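Local coordinates for protein hydrolase (Burkholderia cenocepacia, PDB 4QKU) that probably hydrolyses fumarylacetoacetate to fumarate and acetoacetate, the last step of phenylalanine and tyrosine breakdown, with the help of a metal ion, at residues L253-S258 against L413-W418; I221-G226 against I320-T325; V190-P195 against F428-G433. All blocks are in the same frame, centred on the assembly; numbering follows the deposited sequence.

Contact 1: residues L253-S258 against L413-W418; sequences LLNDWS and LTLAGW. With NA (sodium ion), chain H.
The six-membered end of the Trp257 indole meets Leu413 obliquely, CH2 of the tryptophan lying 3.7 Å from CB of the leucine. On one face of the same indole, towards its rim, sits the amide nitrogen ND2 of Asn255. Both ends of this amide are held: its OD1 accepts from the backbone N of Glu222, while ND2 donates to a water 3.0 Å away, which in turn donates to Leu413 O at 2.9 Å. The water thus bridges a buried side chain to the backbone of the facing strand. Asn255 CG stands anti to the backbone N (chi1 -172°), which carries the amide out to that water. Leu415 crosses the Asn255 side chain at about a right angle and presses its CD2 against Leu254 O, 3.3 Å away. Further along, Leu253 CD1 rests on main chain, 3.6 Å from Gly417 N, where glycine presents no side chain. Where strand 248-259 is interrupted after Asn255, Asp256 is the centre of an inverse gamma turn, and the sodium ion is held by Asp256 OD1 at 2.4 Å and Trp257 O at 2.5 Å. Lys276 O, Ala279 O and Thr280 OG1 complete the site, which is consistent with the predicted magnesium position. The contact therefore packs the back of a metal-binding strand. Segments 253-255 and 413-418 run roughly antiparallel, at 157°. Strand 248-259 lies between 219-229 and 280-288 in one sheet; strand 412-421 lies between 317-327 and 424-436 in the sheet stacked on it.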
loop_
_atom_site.group_PDB
_atom_site.type_symbol
_atom_site.label_atom_id
_atom_site.label_comp_id
_atom_site.label_asym_id
_atom_site.label_seq_id
_atom_site.Cartn_x
_atom_site.Cartn_y
_atom_site.Cartn_z
ATOM N N LEU B 253 -18.776 -1.743 0.972
ATOM C CA LEU B 253 -18.878 -0.579 1.838
ATOM C C LEU B 253 -17.566 -0.457 2.567
ATOM O O LEU B 253 -16.886 -1.463 2.828
ATOM C CB LEU B 253 -20.006 -0.740 2.845
ATOM C CG LEU B 253 -21.375 -1.026 2.236
ATOM C CD1 LEU B 253 -22.379 -1.338 3.326
ATOM C CD2 LEU B 253 -21.843 0.151 1.430
ATOM N N LEU B 254 -17.216 0.773 2.927
ATOM C CA LEU B 254 -15.892 1.064 3.463
ATOM C C LEU B 254 -15.980 2.137 4.548
ATOM O O LEU B 254 -16.426 3.237 4.291
ATOM C CB LEU B 254 -14.970 1.505 2.329
ATOM C CG LEU B 254 -13.458 1.700 2.621
ATOM C CD1 LEU B 254 -12.656 1.547 1.342
ATOM C CD2 LEU B 254 -13.148 3.063 3.216
ATOM N N ASN B 255 -15.567 1.771 5.764
ATOM C CA ASN B 255 -15.503 2.681 6.856
ATOM C C ASN B 255 -14.055 3.020 7.066
ATOM O O ASN B 255 -13.278 2.200 7.545
ATOM C CB ASN B 255 -16.094 2.069 8.122
ATOM C CG ASN B 255 -16.209 3.081 9.251
ATOM O OD1 ASN B 255 -15.696 4.208 9.157
ATOM N ND2 ASN B 255 -16.885 2.688 10.325
ATOM N N ASP B 256 -13.693 4.247 6.702
ATOM C CA ASP B 256 -12.328 4.693 6.865
ATOM C C ASP B 256 -12.204 5.375 8.200
ATOM O O ASP B 256 -12.193 6.609 8.281
ATOM C CB ASP B 256 -11.874 5.631 5.762
ATOM C CG ASP B 256 -10.404 6.038 5.924
ATOM O OD1 ASP B 256 -9.653 5.309 6.617
ATOM O OD2 ASP B 256 -10.002 7.092 5.404
ATOM N N TRP B 257 -12.097 4.563 9.244
ATOM C CA TRP B 257 -11.992 5.090 10.590
ATOM C C TRP B 257 -10.899 6.124 10.650
ATOM O O TRP B 257 -9.804 5.894 10.126
ATOM C CB TRP B 257 -11.659 3.989 11.582
ATOM C CG TRP B 257 -12.566 2.785 11.580
ATOM C CD1 TRP B 257 -12.353 1.589 10.928
ATOM C CD2 TRP B 257 -13.787 2.648 12.274
ATOM N NE1 TRP B 257 -13.377 0.739 11.182
ATOM C CE2 TRP B 257 -14.261 1.353 12.027
ATOM C CE3 TRP B 257 -14.514 3.482 13.128
ATOM C CZ2 TRP B 257 -15.433 0.880 12.582
ATOM C CZ3 TRP B 257 -15.673 3.004 13.694
ATOM C CH2 TRP B 257 -16.130 1.718 13.406
ATOM N N SER B 258 -11.188 7.244 11.301
ATOM C CA SER B 258 -10.284 8.394 11.345
ATOM C C SER B 258 -10.148 8.948 12.762
ATOM O O SER B 258 -11.151 9.097 13.464
ATOM C CB SER B 258 -10.846 9.479 10.460
ATOM O OG SER B 258 -11.064 9.006 9.145
ATOM N N LEU B 413 -20.535 1.101 15.261
ATOM C CA LEU B 413 -20.846 1.880 14.043
ATOM C C LEU B 413 -21.090 0.941 12.902
ATOM O O LEU B 413 -20.286 0.043 12.661
ATOM C CB LEU B 413 -19.697 2.810 13.688
ATOM C CG LEU B 413 -19.620 4.151 14.438
ATOM C CD1 LEU B 413 -20.774 5.050 14.028
ATOM C CD2 LEU B 413 -19.575 3.985 15.953
ATOM N N THR B 414 -22.204 1.135 12.212
ATOM C CA THR B 414 -22.571 0.273 11.097
ATOM C C THR B 414 -22.845 1.087 9.818
ATOM O O THR B 414 -23.534 2.093 9.846
ATOM C CB THR B 414 -23.790 -0.611 11.462
ATOM O OG1 THR B 414 -23.556 -1.236 12.735
ATOM C CG2 THR B 414 -23.987 -1.708 10.441
ATOM N N LEU B 415 -22.277 0.640 8.717
ATOM C CA LEU B 415 -22.593 1.169 7.400
ATOM C C LEU B 415 -23.483 0.142 6.739
ATOM O O LEU B 415 -23.232 -1.060 6.859
ATOM C CB LEU B 415 -21.331 1.296 6.554
ATOM C CG LEU B 415 -20.478 2.569 6.608
ATOM C CD1 LEU B 415 -20.194 3.031 8.027
ATOM C CD2 LEU B 415 -19.169 2.328 5.859
ATOM N N ALA B 416 -24.522 0.617 6.063
ATOM C CA ALA B 416 -25.351 -0.233 5.252
ATOM C C ALA B 416 -25.560 0.456 3.909
ATOM O O ALA B 416 -25.515 1.669 3.814
ATOM C CB ALA B 416 -26.686 -0.486 5.932
ATOM N N GLY B 417 -25.852 -0.336 2.887
ATOM C CA GLY B 417 -26.099 0.214 1.574
ATOM C C GLY B 417 -26.907 -0.732 0.718
ATOM O O GLY B 417 -26.830 -1.950 0.871
ATOM N N TRP B 418 -27.667 -0.168 -0.204
ATOM C CA TRP B 418 -28.532 -0.983 -1.036
ATOM C C TRP B 418 -29.110 -0.192 -2.196
ATOM O O TRP B 418 -29.246 1.045 -2.131
ATOM C CB TRP B 418 -29.693 -1.571 -0.203
ATOM C CG TRP B 418 -30.702 -0.532 0.195
ATOM C CD1 TRP B 418 -31.817 -0.174 -0.503
ATOM C CD2 TRP B 418 -30.664 0.309 1.352
ATOM N NE1 TRP B 418 -32.491 0.824 0.160
ATOM C CE2 TRP B 418 -31.809 1.136 1.304
ATOM C CE3 TRP B 418 -29.794 0.420 2.446
ATOM C CZ2 TRP B 418 -32.092 2.079 2.294
ATOM C CZ3 TRP B 418 -30.066 1.375 3.433
ATOM C CH2 TRP B 418 -31.194 2.192 3.349
HETATM NA NA NA H . -8.947 4.182 8.599
HETATM O O HOH W 1 -18.257 0.059 10.582
#

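Contact 2: residues I221-G226 against I320-T325; sequences IELETG and IALEVT
Leu223 and Val324 meet in the apolar layer between the two facing sheets of the fumarylacetoacetate hydrolase C-terminal domain, which strands 219-229 and 317-327 line from opposite sides. The two side chains slide past each other in opposite directions, bringing Leu223 CD2 to 3.8 Å from Val324 CG2, while Leu223 CB lies 3.9 Å from the same methyl. Anti to the backbone N (chi1 170°), Leu223 CG extends toward the other strand, and CD2 touches Leu322 as well, 4.0 Å from its CB, the two leucines crossing obliquely. Two residues earlier in the same strand, Ile221 meets the other methyl of Val324 tip to tip, with 4.0 Å between Ile221 CD1 and Val324 CG1. Thr225 CG2 makes a looser contact with Leu322 CD2 at 4.5 Å. Leu415, Cys338 and Ile337 add to the apolar filling around these groups. The axes of 223-226 and 321-325 come within 8.6 Å at 131°, and only side chains bridge the gap. On strand 219-229 the residues alternate: Ile221, Leu223 and Thr225 face the layer, whereas Glu222 and Glu224, both predicted calcium ligands, point away from it. Glu222 forms salt bridges with Lys276 and Arg260, which would ease the closeness of its carboxylate to that of Asp256. The strand is thus mostly apolar on one side and acidic on the other, as in the mixed beta-sandwich roll of the FAH family, whose metal site lies on the acidic side.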
loop_
_atom_site.group_PDB
_atom_site.type_symbol
_atom_site.label_atom_id
_atom_site.label_comp_id
_atom_site.label_asym_id
_atom_site.label_seq_id
_atom_site.Cartn_x
_atom_site.Cartn_y
_atom_site.Cartn_z
ATOM N N ILE B 221 -15.982 7.987 12.111
ATOM C CA ILE B 221 -16.183 7.128 10.953
ATOM C C ILE B 221 -16.009 7.938 9.717
ATOM O O ILE B 221 -15.940 9.168 9.769
ATOM C CB ILE B 221 -17.587 6.502 10.938
ATOM C CG1 ILE B 221 -18.697 7.558 11.081
ATOM C CG2 ILE B 221 -17.711 5.509 12.065
ATOM C CD1 ILE B 221 -19.510 7.703 9.835
ATOM N N GLU B 222 -15.895 7.240 8.595
ATOM C CA GLU B 222 -16.010 7.883 7.281
ATOM C C GLU B 222 -16.776 6.956 6.364
ATOM O O GLU B 222 -16.265 5.905 5.966
ATOM C CB GLU B 222 -14.633 8.191 6.711
ATOM C CG GLU B 222 -13.953 9.414 7.330
ATOM C CD GLU B 222 -12.943 10.057 6.398
ATOM O OE1 GLU B 222 -12.928 11.310 6.348
ATOM O OE2 GLU B 222 -12.183 9.316 5.711
ATOM N N LEU B 223 -18.026 7.328 6.084
ATOM C CA LEU B 223 -18.862 6.595 5.132
ATOM C C LEU B 223 -18.333 6.688 3.681
ATOM O O LEU B 223 -18.226 7.763 3.122
ATOM C CB LEU B 223 -20.302 7.107 5.169
ATOM C CG LEU B 223 -21.251 6.621 4.065
ATOM C CD1 LEU B 223 -21.446 5.112 4.092
ATOM C CD2 LEU B 223 -22.577 7.335 4.240
ATOM N N GLU B 224 -18.005 5.537 3.113
ATOM C CA GLU B 224 -17.448 5.445 1.785
ATOM C C GLU B 224 -17.866 4.134 1.175
ATOM O O GLU B 224 -18.368 3.241 1.875
ATOM C CB GLU B 224 -15.885 5.446 1.802
ATOM C CG GLU B 224 -15.206 6.520 2.642
ATOM C CD GLU B 224 -13.719 6.638 2.358
ATOM O OE1 GLU B 224 -13.271 6.212 1.264
ATOM O OE2 GLU B 224 -12.984 7.204 3.209
ATOM N N THR B 225 -17.656 4.037 -0.127
ATOM C CA THR B 225 -17.617 2.759 -0.803
ATOM C C THR B 225 -16.238 2.588 -1.430
ATOM O O THR B 225 -15.491 3.547 -1.651
ATOM C CB THR B 225 -18.612 2.678 -1.989
ATOM O OG1 THR B 225 -18.218 3.616 -2.990
ATOM C CG2 THR B 225 -20.068 2.964 -1.563
ATOM N N GLY B 226 -15.894 1.347 -1.707
ATOM C CA GLY B 226 -14.631 1.076 -2.342
ATOM C C GLY B 226 -14.861 0.075 -3.419
ATOM O O GLY B 226 -15.715 -0.792 -3.282
ATOM N N ILE B 320 -27.069 4.174 -5.040
ATOM C CA ILE B 320 -26.913 3.299 -3.881
ATOM C C ILE B 320 -27.264 4.128 -2.673
ATOM O O ILE B 320 -26.532 5.052 -2.321
ATOM C CB ILE B 320 -25.476 2.792 -3.725
ATOM C CG1 ILE B 320 -25.023 2.039 -4.984
ATOM C CG2 ILE B 320 -25.385 1.853 -2.531
ATOM C CD1 ILE B 320 -23.559 1.676 -5.006
ATOM N N ALA B 321 -28.420 3.824 -2.079
ATOM C CA ALA B 321 -28.820 4.439 -0.813
ATOM C C ALA B 321 -27.853 3.960 0.280
ATOM O O ALA B 321 -27.471 2.780 0.303
ATOM C CB ALA B 321 -30.234 4.058 -0.463
ATOM N N LEU B 322 -27.416 4.889 1.127
ATOM C CA LEU B 322 -26.424 4.578 2.153
ATOM C C LEU B 322 -26.916 5.086 3.478
ATOM O O LEU B 322 -27.536 6.141 3.544
ATOM C CB LEU B 322 -25.071 5.246 1.842
ATOM C CG LEU B 322 -24.389 4.755 0.578
ATOM C CD1 LEU B 322 -23.301 5.710 0.130
ATOM C CD2 LEU B 322 -23.837 3.358 0.799
ATOM N N GLU B 323 -26.608 4.352 4.533
ATOM C CA GLU B 323 -26.979 4.761 5.872
ATOM C C GLU B 323 -25.903 4.378 6.874
ATOM O O GLU B 323 -25.237 3.342 6.759
ATOM C CB GLU B 323 -28.307 4.122 6.266
ATOM C CG GLU B 323 -28.804 4.523 7.651
ATOM C CD GLU B 323 -30.243 4.124 7.924
ATOM O OE1 GLU B 323 -30.704 3.104 7.360
ATOM O OE2 GLU B 323 -30.928 4.848 8.694
ATOM N N VAL B 324 -25.733 5.239 7.865
ATOM C CA VAL B 324 -24.864 4.941 9.009
ATOM C C VAL B 324 -25.693 4.927 10.285
ATOM O O VAL B 324 -26.507 5.824 10.514
ATOM C CB VAL B 324 -23.733 5.977 9.164
ATOM C CG1 VAL B 324 -22.818 5.586 10.310
ATOM C CG2 VAL B 324 -22.954 6.127 7.872
ATOM N N THR B 325 -25.474 3.908 11.112
ATOM C CA THR B 325 -26.056 3.869 12.462
ATOM C C THR B 325 -24.976 3.798 13.535
ATOM O O THR B 325 -23.859 3.329 13.286
ATOM C CB THR B 325 -27.014 2.679 12.633
ATOM O OG1 THR B 325 -26.264 1.459 12.704
ATOM C CG2 THR B 325 -28.003 2.611 11.462
#

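Contact 3: residues V190-P195 against F428-G433; sequences VVSGTP and FGTCAG
Ser192 points its side chain at strand 428-433 from the first corner of a type II beta turn, Val191 to Thr194, that follows strand 189-191. With OG anti to the backbone N (chi1 -173°), the hydroxyl reaches the strand main chain between Thr430 and Ala432. There it accepts from Ala432 N, 2.8 Å from OG, along a fairly straight N-H, and donates to Thr430 O at 3.1 Å. The hydroxyl thus both accepts and donates; toward Thr430 O it stands well above the carbonyl plane, off the lone pairs. The Ala432 methyl lies alongside, its CB 3.8 Å from Ser192 OG. Gly193, at the second corner with a positive phi of 100°, adds a main-chain bond: its N donates to Ala432 O at 3.0 Å, nearly straight at 173°. The turn lets the chain leave the sheet that holds 189-191 and enter the other, where strand 196-203 runs parallel to 424-436. Between Thr430 and Ala432, Cys431 points its side chain away from the turn, where it touches Leu253 and Leu415. Within the turn, Val191 O takes two donors, Thr194 N at 3.2 Å and, in the carbonyl plane, Thr194 OG1 at 2.7 Å.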
loop_
_atom_site.group_PDB
_atom_site.type_symbol
_atom_site.label_atom_id
_atom_site.label_comp_id
_atom_site.label_asym_id
_atom_site.label_seq_id
_atom_site.Cartn_x
_atom_site.Cartn_y
_atom_site.Cartn_z
ATOM N N VAL B 190 -9.654 -4.370 7.401
ATOM C CA VAL B 190 -10.236 -5.549 8.043
ATOM C C VAL B 190 -11.717 -5.683 7.677
ATOM O O VAL B 190 -12.372 -4.703 7.276
ATOM C CB VAL B 190 -10.148 -5.475 9.577
ATOM C CG1 VAL B 190 -8.698 -5.359 10.038
ATOM C CG2 VAL B 190 -10.932 -4.291 10.114
ATOM N N VAL B 191 -12.232 -6.901 7.850
ATOM C CA VAL B 191 -13.575 -7.253 7.491
ATOM C C VAL B 191 -14.552 -6.803 8.576
ATOM O O VAL B 191 -14.212 -6.724 9.764
ATOM C CB VAL B 191 -13.683 -8.796 7.255
ATOM C CG1 VAL B 191 -13.810 -9.569 8.568
ATOM C CG2 VAL B 191 -14.866 -9.129 6.373
ATOM N N SER B 192 -15.780 -6.527 8.141
ATOM C CA SER B 192 -16.910 -6.214 9.035
ATOM C C SER B 192 -16.937 -7.126 10.228
ATOM O O SER B 192 -16.750 -8.335 10.102
ATOM C CB SER B 192 -18.236 -6.355 8.294
ATOM O OG SER B 192 -19.332 -5.906 9.063
ATOM N N GLY B 193 -17.207 -6.554 11.387
ATOM C CA GLY B 193 -17.280 -7.343 12.623
ATOM C C GLY B 193 -16.032 -7.290 13.498
ATOM O O GLY B 193 -16.113 -7.586 14.678
ATOM N N THR B 194 -14.892 -6.901 12.909
ATOM C CA THR B 194 -13.629 -6.819 13.617
ATOM C C THR B 194 -13.661 -5.647 14.599
ATOM O O THR B 194 -13.949 -4.503 14.222
ATOM C CB THR B 194 -12.429 -6.577 12.684
ATOM O OG1 THR B 194 -12.414 -7.535 11.637
ATOM C CG2 THR B 194 -11.123 -6.699 13.458
ATOM N N PRO B 195 -13.382 -5.938 15.881
ATOM C CA PRO B 195 -13.351 -4.840 16.820
ATOM C C PRO B 195 -12.151 -3.955 16.520
ATOM O O PRO B 195 -11.113 -4.447 16.085
ATOM C CB PRO B 195 -13.218 -5.522 18.173
ATOM C CG PRO B 195 -13.621 -6.952 17.941
ATOM C CD PRO B 195 -13.246 -7.256 16.531
ATOM N N PHE B 428 -25.752 -4.482 0.088
ATOM C CA PHE B 428 -24.337 -4.692 0.385
ATOM C C PHE B 428 -24.070 -5.449 1.693
ATOM O O PHE B 428 -22.937 -5.727 2.024
ATOM C CB PHE B 428 -23.620 -3.319 0.395
ATOM C CG PHE B 428 -23.422 -2.740 -0.968
ATOM C CD1 PHE B 428 -24.486 -2.189 -1.656
ATOM C CD2 PHE B 428 -22.177 -2.791 -1.585
ATOM C CE1 PHE B 428 -24.321 -1.695 -2.930
ATOM C CE2 PHE B 428 -22.001 -2.278 -2.850
ATOM C CZ PHE B 428 -23.076 -1.743 -3.529
ATOM N N GLY B 429 -25.107 -5.778 2.437
ATOM C CA GLY B 429 -24.930 -6.291 3.790
ATOM C C GLY B 429 -24.523 -5.153 4.712
ATOM O O GLY B 429 -24.943 -3.980 4.510
ATOM N N THR B 430 -23.718 -5.477 5.723
ATOM C CA THR B 430 -23.251 -4.452 6.625
ATOM C C THR B 430 -21.741 -4.399 6.758
ATOM O O THR B 430 -21.006 -5.361 6.465
ATOM C CB THR B 430 -23.833 -4.617 8.047
ATOM O OG1 THR B 430 -23.473 -5.906 8.559
ATOM C CG2 THR B 430 -25.357 -4.439 8.042
ATOM N N CYS B 431 -21.306 -3.234 7.222
ATOM C CA CYS B 431 -19.913 -2.936 7.464
ATOM C C CYS B 431 -19.813 -2.372 8.876
ATOM O O CYS B 431 -19.956 -1.170 9.071
ATOM C CB CYS B 431 -19.441 -1.953 6.413
ATOM S SG CYS B 431 -17.804 -1.306 6.678
ATOM N N ALA B 432 -19.572 -3.248 9.843
ATOM C CA ALA B 432 -19.723 -2.917 11.268
ATOM C C ALA B 432 -18.424 -2.987 12.027
ATOM O O ALA B 432 -17.453 -3.612 11.594
ATOM C CB ALA B 432 -20.706 -3.865 11.929
ATOM N N GLY B 433 -18.404 -2.332 13.171
ATOM C CA GLY B 433 -17.300 -2.481 14.110
ATOM C C GLY B 433 -17.576 -1.833 15.440
ATOM O O GLY B 433 -18.182 -0.760 15.492
HETATM O O HOH W 2 -14.942 -3.473 11.667
#

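How the contacts relate
Followed from the N terminus, the chain passes 190-195 first, then 221-226 and 253-258, before any contact has closed. Contact 2 closes first, when 320-325 returns to 221-226; contact 1 follows as 413-418 reaches 253-258, so these two cross. Contact 3 closes last, at 428-433, and its loop encloses both. Contacts 1 and 2 stack the same two sheets on each other through neighbouring strands, hydrogen-bonded from Leu254 N to Glu224 O in one sheet and probably from Ala416 N to Glu323 O in the other. Contact 3 joins the sheets at the passage between them, and the hydrogen bond from Cys431 N to Leu415 O links it to contact 1.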